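Local coordinates for sensor protein (Geobacter sulfurreducens, PDB 3H7M) that probably acts as a membrane-bound sensor histidine kinase, this chain being its sensor domain, which resembles periplasmic solute-binding proteins, at residues V38-A43 with A213-T218; R42-A45 with G49-V52; P107-A110 with D114-G117. One frame throughout, in Å; residues are numbered along the deposited sequence.

Contact 1: residues V38-A43 with A213-T218; sequences VELTRA and AILRKT
L215 meets L40 and A43 in a small, buried apolar contact between helix 36-48 and helix 202-218, two helices of the same lobe that are far apart in sequence. L215 reaches across from the second helix, and its branched end does all the touching. With CG beside its own backbone N and anti to the carbonyl carbon (chi1 -66°), the fork is carried toward the first helix. There the A43 methyl faces both prongs: A43 CB lies 3.9 Å from L215 CD1 and 4.0 Å from L215 CD2. One turn back along helix 36-48, the CB of L40 does not point at the partner helix, but its chain swings round so that L40 CD1 comes to 4.3 Å from L215 CD1. The same L215 CD1 packs at 4.0 Å from L40 O, so this methyl touches backbone as well as side chains. In the two-lobed periplasmic binding protein fold, helix 36-48 belongs to the first crossover of the lobe that holds both chain ends, and helix 202-218 comes from near the end of the chain, which returns to that lobe. Helix 220-227 closes in beside the contact, where I224 touches A43, and Q220 touches both A43 and L215. On another side of helix 36-48, where the CB of T41 points away from helix 202-218, T41 OG1 is hydrogen-bonded to Y195 and Q75.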
loop_
_atom_site.group_PDB
_atom_site.type_symbol
_atom_site.label_atom_id
_atom_site.label_comp_id
_atom_site.label_asym_id
_atom_site.label_seq_id
_atom_site.Cartn_x
_atom_site.Cartn_y
_atom_site.Cartn_z
ATOM N N VAL A 38 -5.027 -2.533 9.439
ATOM C CA VAL A 38 -5.974 -3.350 10.198
ATOM C C VAL A 38 -6.211 -2.790 11.597
ATOM O O VAL A 38 -7.339 -2.601 12.042
ATOM C CB VAL A 38 -5.434 -4.808 10.251
ATOM C CG1 VAL A 38 -6.235 -5.677 11.207
ATOM C CG2 VAL A 38 -5.518 -5.403 8.849
ATOM N N GLU A 39 -5.135 -2.506 12.283
ATOM C CA GLU A 39 -5.217 -1.961 13.610
ATOM C C GLU A 39 -5.936 -0.600 13.559
ATOM O O GLU A 39 -6.761 -0.266 14.420
ATOM C CB GLU A 39 -3.803 -1.798 14.131
ATOM C CG GLU A 39 -3.668 -2.019 15.600
ATOM C CD GLU A 39 -2.271 -2.448 15.978
ATOM O OE1 GLU A 39 -1.763 -3.387 15.313
ATOM O OE2 GLU A 39 -1.709 -1.856 16.938
ATOM N N LEU A 40 -5.607 0.185 12.541
ATOM C CA LEU A 40 -6.211 1.497 12.361
ATOM C C LEU A 40 -7.722 1.337 12.129
ATOM O O LEU A 40 -8.548 1.977 12.775
ATOM C CB LEU A 40 -5.555 2.178 11.167
ATOM C CG LEU A 40 -5.157 3.638 11.367
ATOM C CD1 LEU A 40 -4.457 3.815 12.713
ATOM C CD2 LEU A 40 -4.242 4.064 10.229
ATOM N N THR A 41 -8.070 0.471 11.196
ATOM C CA THR A 41 -9.456 0.207 10.901
ATOM C C THR A 41 -10.204 -0.327 12.118
ATOM O O THR A 41 -11.314 0.096 12.386
ATOM C CB THR A 41 -9.576 -0.794 9.787
ATOM O OG1 THR A 41 -9.098 -0.197 8.587
ATOM C CG2 THR A 41 -11.048 -1.232 9.613
ATOM N N ARG A 42 -9.604 -1.252 12.860
ATOM C CA ARG A 42 -10.297 -1.767 14.025
ATOM C C ARG A 42 -10.494 -0.659 15.023
ATOM O O ARG A 42 -11.552 -0.571 15.659
ATOM C CB ARG A 42 -9.533 -2.908 14.701
ATOM C CG ARG A 42 -9.557 -4.222 13.930
ATOM C CD ARG A 42 -9.225 -5.409 14.832
ATOM N NE ARG A 42 -9.257 -6.681 14.106
ATOM C CZ ARG A 42 -8.176 -7.398 13.806
ATOM N NH1 ARG A 42 -6.971 -6.975 14.174
ATOM N NH2 ARG A 42 -8.291 -8.532 13.129
ATOM N N ALA A 43 -9.490 0.199 15.165
ATOM C CA ALA A 43 -9.621 1.267 16.139
ATOM C C ALA A 43 -10.735 2.220 15.719
ATOM O O ALA A 43 -11.508 2.669 16.552
ATOM C CB ALA A 43 -8.309 2.024 16.315
ATOM N N ALA A 213 -9.874 11.286 12.195
ATOM C CA ALA A 213 -9.669 12.549 12.879
ATOM C C ALA A 213 -9.722 12.345 14.388
ATOM O O ALA A 213 -8.948 12.943 15.133
ATOM C CB ALA A 213 -10.732 13.561 12.431
ATOM N N ILE A 214 -10.629 11.481 14.844
ATOM C CA ILE A 214 -10.740 11.238 16.275
ATOM C C ILE A 214 -9.485 10.570 16.820
ATOM O O ILE A 214 -8.918 11.026 17.822
ATOM C CB ILE A 214 -11.960 10.375 16.606
ATOM C CG1 ILE A 214 -13.246 11.163 16.351
ATOM C CG2 ILE A 214 -11.886 9.937 18.031
ATOM C CD1 ILE A 214 -14.503 10.381 16.622
ATOM N N LEU A 215 -9.053 9.489 16.166
ATOM C CA LEU A 215 -7.802 8.811 16.586
ATOM C C LEU A 215 -6.628 9.804 16.672
ATOM O O LEU A 215 -5.811 9.731 17.587
ATOM C CB LEU A 215 -7.432 7.690 15.604
ATOM C CG LEU A 215 -8.430 6.534 15.586
ATOM C CD1 LEU A 215 -8.006 5.467 14.602
ATOM C CD2 LEU A 215 -8.571 5.991 17.006
ATOM N N ARG A 216 -6.549 10.747 15.732
ATOM C CA ARG A 216 -5.460 11.713 15.804
ATOM C C ARG A 216 -5.559 12.648 16.997
ATOM O O ARG A 216 -4.553 12.955 17.624
ATOM C CB ARG A 216 -5.368 12.518 14.524
ATOM C CG ARG A 216 -5.027 11.674 13.309
ATOM C CD ARG A 216 -5.066 12.502 12.028
ATOM N NE ARG A 216 -3.742 12.620 11.423
ATOM C CZ ARG A 216 -3.351 11.978 10.326
ATOM N NH1 ARG A 216 -4.185 11.165 9.690
ATOM N NH2 ARG A 216 -2.113 12.137 9.878
ATOM N N LYS A 217 -6.757 13.089 17.357
ATOM C CA LYS A 217 -6.853 13.998 18.500
ATOM C C LYS A 217 -6.740 13.328 19.857
ATOM O O LYS A 217 -6.472 14.002 20.862
ATOM C CB LYS A 217 -8.149 14.808 18.440
ATOM C CG LYS A 217 -8.279 15.591 17.153
ATOM C CD LYS A 217 -9.414 16.601 17.205
ATOM C CE LYS A 217 -9.422 17.474 15.969
ATOM N NZ LYS A 217 -8.737 18.752 16.274
ATOM N N THR A 218 -6.929 12.010 19.915
ATOM C CA THR A 218 -6.848 11.343 21.221
ATOM C C THR A 218 -5.491 10.757 21.518
ATOM O O THR A 218 -5.206 10.395 22.664
ATOM C CB THR A 218 -7.880 10.194 21.369
ATOM O OG1 THR A 218 -7.588 9.161 20.419
ATOM C CG2 THR A 218 -9.304 10.709 21.145
#

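Contact 2: residues R42-A45 with G49-V52; sequences RAIA and GMTV
A45 and M50 are joined through their backbones by one well-formed hydrogen bond, M50 N to A45 O, 2.8 Å long with an N-H...O angle of 151°. The donor lies in the carbonyl plane and uses a lone pair of A45 O, with a C=O...N angle of 141°. The bond spans the last turn of helix 36-48 while G49, at positive phi, turns the chain out of the helix; as a glycine it takes this conformation readily.

The apolar contacts gather round the same corner. A45 CB and M50 CB, on the two bonded residues, stand 4.2 Å apart. The M50 chain is bent at its thioether (chi3 -85°), which folds CE back over the helix to 3.6 Å from A45 CA and alongside I44, whose side chain points the same way. The separation of I44 CG2 and M50 CE, 3.3 Å, is shorter than two methyls normally allow, so their exact placing is doubtful. Further on, V52 turns CG1 to A45 CB at 3.9 Å, and the small A45 methyl thus serves both residues. Beyond this corner, I44 also packs on F208 and M50 on R207, both of helix 202-218.

G49 at positive phi, with two backbone bonds back into the last turn, of which M50 N to A45 O has the wider span, makes a Schellman motif, and the apolar contact between A45 and M50 goes with it; the motif ends the helix of a beta-alpha-beta crossover and leads the chain into strand 52-57, next to strand 13-18.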
loop_
_atom_site.group_PDB
_atom_site.type_symbol
_atom_site.label_atom_id
_atom_site.label_comp_id
_atom_site.label_asym_id
_atom_site.label_seq_id
_atom_site.Cartn_x
_atom_site.Cartn_y
_atom_site.Cartn_z
ATOM N N ARG A 42 -9.604 -1.252 12.860
ATOM C CA ARG A 42 -10.297 -1.767 14.025
ATOM C C ARG A 42 -10.494 -0.659 15.023
ATOM O O ARG A 42 -11.552 -0.571 15.659
ATOM C CB ARG A 42 -9.533 -2.908 14.701
ATOM C CG ARG A 42 -9.557 -4.222 13.930
ATOM C CD ARG A 42 -9.225 -5.409 14.832
ATOM N NE ARG A 42 -9.257 -6.681 14.106
ATOM C CZ ARG A 42 -8.176 -7.398 13.806
ATOM N NH1 ARG A 42 -6.971 -6.975 14.174
ATOM N NH2 ARG A 42 -8.291 -8.532 13.129
ATOM N N ALA A 43 -9.490 0.199 15.165
ATOM C CA ALA A 43 -9.621 1.267 16.139
ATOM C C ALA A 43 -10.735 2.220 15.719
ATOM O O ALA A 43 -11.508 2.669 16.552
ATOM C CB ALA A 43 -8.309 2.024 16.315
ATOM N N ILE A 44 -10.817 2.517 14.426
ATOM C CA ILE A 44 -11.839 3.418 13.914
ATOM C C ILE A 44 -13.228 2.795 14.121
ATOM O O ILE A 44 -14.165 3.470 14.554
ATOM C CB ILE A 44 -11.608 3.693 12.408
ATOM C CG1 ILE A 44 -10.488 4.722 12.231
ATOM C CG2 ILE A 44 -12.894 4.150 11.745
ATOM C CD1 ILE A 44 -10.178 5.041 10.765
ATOM N N ALA A 45 -13.343 1.506 13.816
ATOM C CA ALA A 45 -14.600 0.782 13.960
ATOM C C ALA A 45 -15.053 0.916 15.385
ATOM O O ALA A 45 -16.231 1.075 15.676
ATOM C CB ALA A 45 -14.403 -0.664 13.640
ATOM N N GLY A 49 -18.428 3.030 16.382
ATOM C CA GLY A 49 -19.465 2.044 16.621
ATOM C C GLY A 49 -19.805 1.209 15.397
ATOM O O GLY A 49 -20.956 0.848 15.200
ATOM N N MET A 50 -18.811 0.905 14.568
ATOM C CA MET A 50 -19.022 0.093 13.368
ATOM C C MET A 50 -18.679 -1.366 13.589
ATOM O O MET A 50 -17.976 -1.740 14.531
ATOM C CB MET A 50 -18.124 0.534 12.214
ATOM C CG MET A 50 -18.363 1.882 11.615
ATOM S SD MET A 50 -17.170 2.103 10.259
ATOM C CE MET A 50 -15.811 2.699 11.162
ATOM N N THR A 51 -19.173 -2.189 12.682
ATOM C CA THR A 51 -18.868 -3.601 12.700
ATOM C C THR A 51 -18.217 -3.809 11.347
ATOM O O THR A 51 -18.773 -3.427 10.310
ATOM C CB THR A 51 -20.127 -4.448 12.824
ATOM O OG1 THR A 51 -20.408 -4.651 14.214
ATOM C CG2 THR A 51 -19.938 -5.795 12.138
ATOM N N VAL A 52 -17.033 -4.401 11.352
ATOM C CA VAL A 52 -16.303 -4.606 10.111
ATOM C C VAL A 52 -15.891 -6.049 9.859
ATOM O O VAL A 52 -15.641 -6.808 10.791
ATOM C CB VAL A 52 -15.018 -3.751 10.098
ATOM C CG1 VAL A 52 -15.355 -2.284 10.204
ATOM C CG2 VAL A 52 -14.119 -4.158 11.262
#

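Contact 3: residues P107-A110 with D114-G117; sequences PPAA and DLRG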
loop_
_atom_site.group_PDB
_atom_site.type_symbol
_atom_site.label_atom_id
_atom_site.label_comp_id
_atom_site.label_asym_id
_atom_site.label_seq_id
_atom_site.Cartn_x
_atom_site.Cartn_y
_atom_site.Cartn_z
ATOM N N PRO A 107 25.481 -2.169 -9.859
ATOM C CA PRO A 107 25.768 -0.743 -10.066
ATOM C C PRO A 107 24.664 0.091 -9.431
ATOM O O PRO A 107 23.493 -0.061 -9.774
ATOM C CB PRO A 107 25.753 -0.594 -11.591
ATOM C CG PRO A 107 25.884 -2.011 -12.115
ATOM C CD PRO A 107 25.102 -2.809 -11.132
ATOM N N PRO A 108 25.017 0.988 -8.504
ATOM C CA PRO A 108 23.964 1.793 -7.884
ATOM C C PRO A 108 23.340 2.780 -8.870
ATOM O O PRO A 108 23.931 3.118 -9.897
ATOM C CB PRO A 108 24.697 2.491 -6.745
ATOM C CG PRO A 108 26.046 2.725 -7.340
ATOM C CD PRO A 108 26.348 1.398 -8.026
ATOM N N ALA A 109 22.130 3.216 -8.551
ATOM C CA ALA A 109 21.404 4.172 -9.367
ATOM C C ALA A 109 21.027 5.284 -8.402
ATOM O O ALA A 109 20.640 5.003 -7.269
ATOM C CB ALA A 109 20.171 3.527 -9.932
ATOM N N ALA A 110 21.146 6.539 -8.824
ATOM C CA ALA A 110 20.811 7.642 -7.931
ATOM C C ALA A 110 19.401 8.186 -8.168
ATOM O O ALA A 110 18.912 9.036 -7.417
ATOM C CB ALA A 110 21.843 8.754 -8.074
ATOM N N ASP A 114 18.010 6.812 -14.215
ATOM C CA ASP A 114 19.135 5.906 -14.427
ATOM C C ASP A 114 18.653 4.489 -14.707
ATOM O O ASP A 114 19.452 3.595 -14.988
ATOM C CB ASP A 114 20.055 5.905 -13.206
ATOM C CG ASP A 114 20.651 7.271 -12.927
ATOM O OD1 ASP A 114 21.334 7.430 -11.890
ATOM O OD2 ASP A 114 20.437 8.186 -13.749
ATOM N N LEU A 115 17.342 4.295 -14.643
ATOM C CA LEU A 115 16.744 2.989 -14.893
ATOM C C LEU A 115 16.302 2.799 -16.333
ATOM O O LEU A 115 15.782 1.740 -16.695
ATOM C CB LEU A 115 15.543 2.776 -13.966
ATOM C CG LEU A 115 15.812 2.188 -12.566
ATOM C CD1 LEU A 115 16.978 2.907 -11.864
ATOM C CD2 LEU A 115 14.541 2.285 -11.737
ATOM N N ARG A 116 16.485 3.829 -17.154
ATOM C CA ARG A 116 16.107 3.737 -18.562
ATOM C C ARG A 116 17.047 2.733 -19.203
ATOM O O ARG A 116 18.267 2.822 -19.031
ATOM C CB ARG A 116 16.245 5.102 -19.251
ATOM C CG ARG A 116 15.023 6.015 -19.121
ATOM C CD ARG A 116 14.164 6.006 -20.392
ATOM N NE ARG A 116 12.897 6.728 -20.224
ATOM C CZ ARG A 116 12.799 7.970 -19.754
ATOM N NH1 ARG A 116 13.902 8.646 -19.401
ATOM N NH2 ARG A 116 11.591 8.533 -19.629
ATOM N N GLY A 117 16.480 1.768 -19.917
ATOM C CA GLY A 117 17.294 0.756 -20.562
ATOM C C GLY A 117 17.600 -0.459 -19.702
ATOM O O GLY A 117 18.186 -1.428 -20.183
#
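D114 and L115 fold back on A109 and A110 in the loop between strand 87-103 and strand 120-123, in the lobe of the periplasmic binding protein fold remote from the chain ends. The segment D114-G117, reading Asp-Leu-Arg-Gly, is consistent with the Asp-Leu-x-Gly sequence that precedes a strand of the second lobe in many family 3 solute-binding proteins. D114 comes first and makes the polar part of the contact. Its carboxylate lies beside its own backbone N, with CG anti to the carbonyl carbon (chi1 -61°), and from there OD1 accepts the backbone hydrogen of A110 at a distance of 3.2 Å from A110 N. The bond is fairly straight, 157° at the hydrogen, but the donor meets OD1 on its anti side and 27° out of the carboxylate plane. The stem of the same side chain adds an apolar touch, D114 CB standing 4.0 Å from A109 CB. Replacing D114 by an alanine would probably leave A110 N without this acceptor and let the two ends of the loop drift apart. L115 follows and makes the apolar part. Its CB does not point at A109, but its end bends nearer, and CD1 alone makes the contact. Both partners are buried against strand 161-165, where Y161 touches A109 and V163 touches L115. R116 turns elsewhere and gives a hydrogen bond from NH2 to R135 O, tying the exit of the turn to another part of the lobe. The closest apolar approach between the two segments remains that of L115 CD1 to A109 CB, at 3.8 Å.

In the fold
From the N terminus, helix 36-48 supplies the first segments of both contact 1 and contact 2, which share R42 and A43. Contact 2 closes at once, a short loop carrying the helix into strand 52-57. Contact 1 stays open until helix 202-218, late in the chain, and joins early and late parts of one lobe. The two touch where L215 CD1 packs 3.5 Å from I44 CG1. Contact 3 begins after contact 2 has closed and is nested inside the long loop of contact 1. It lies within the connection from strand 87-103 to strand 120-123, on the opposite side of the chain's centre, its centre about 40 Å from that of contact 1.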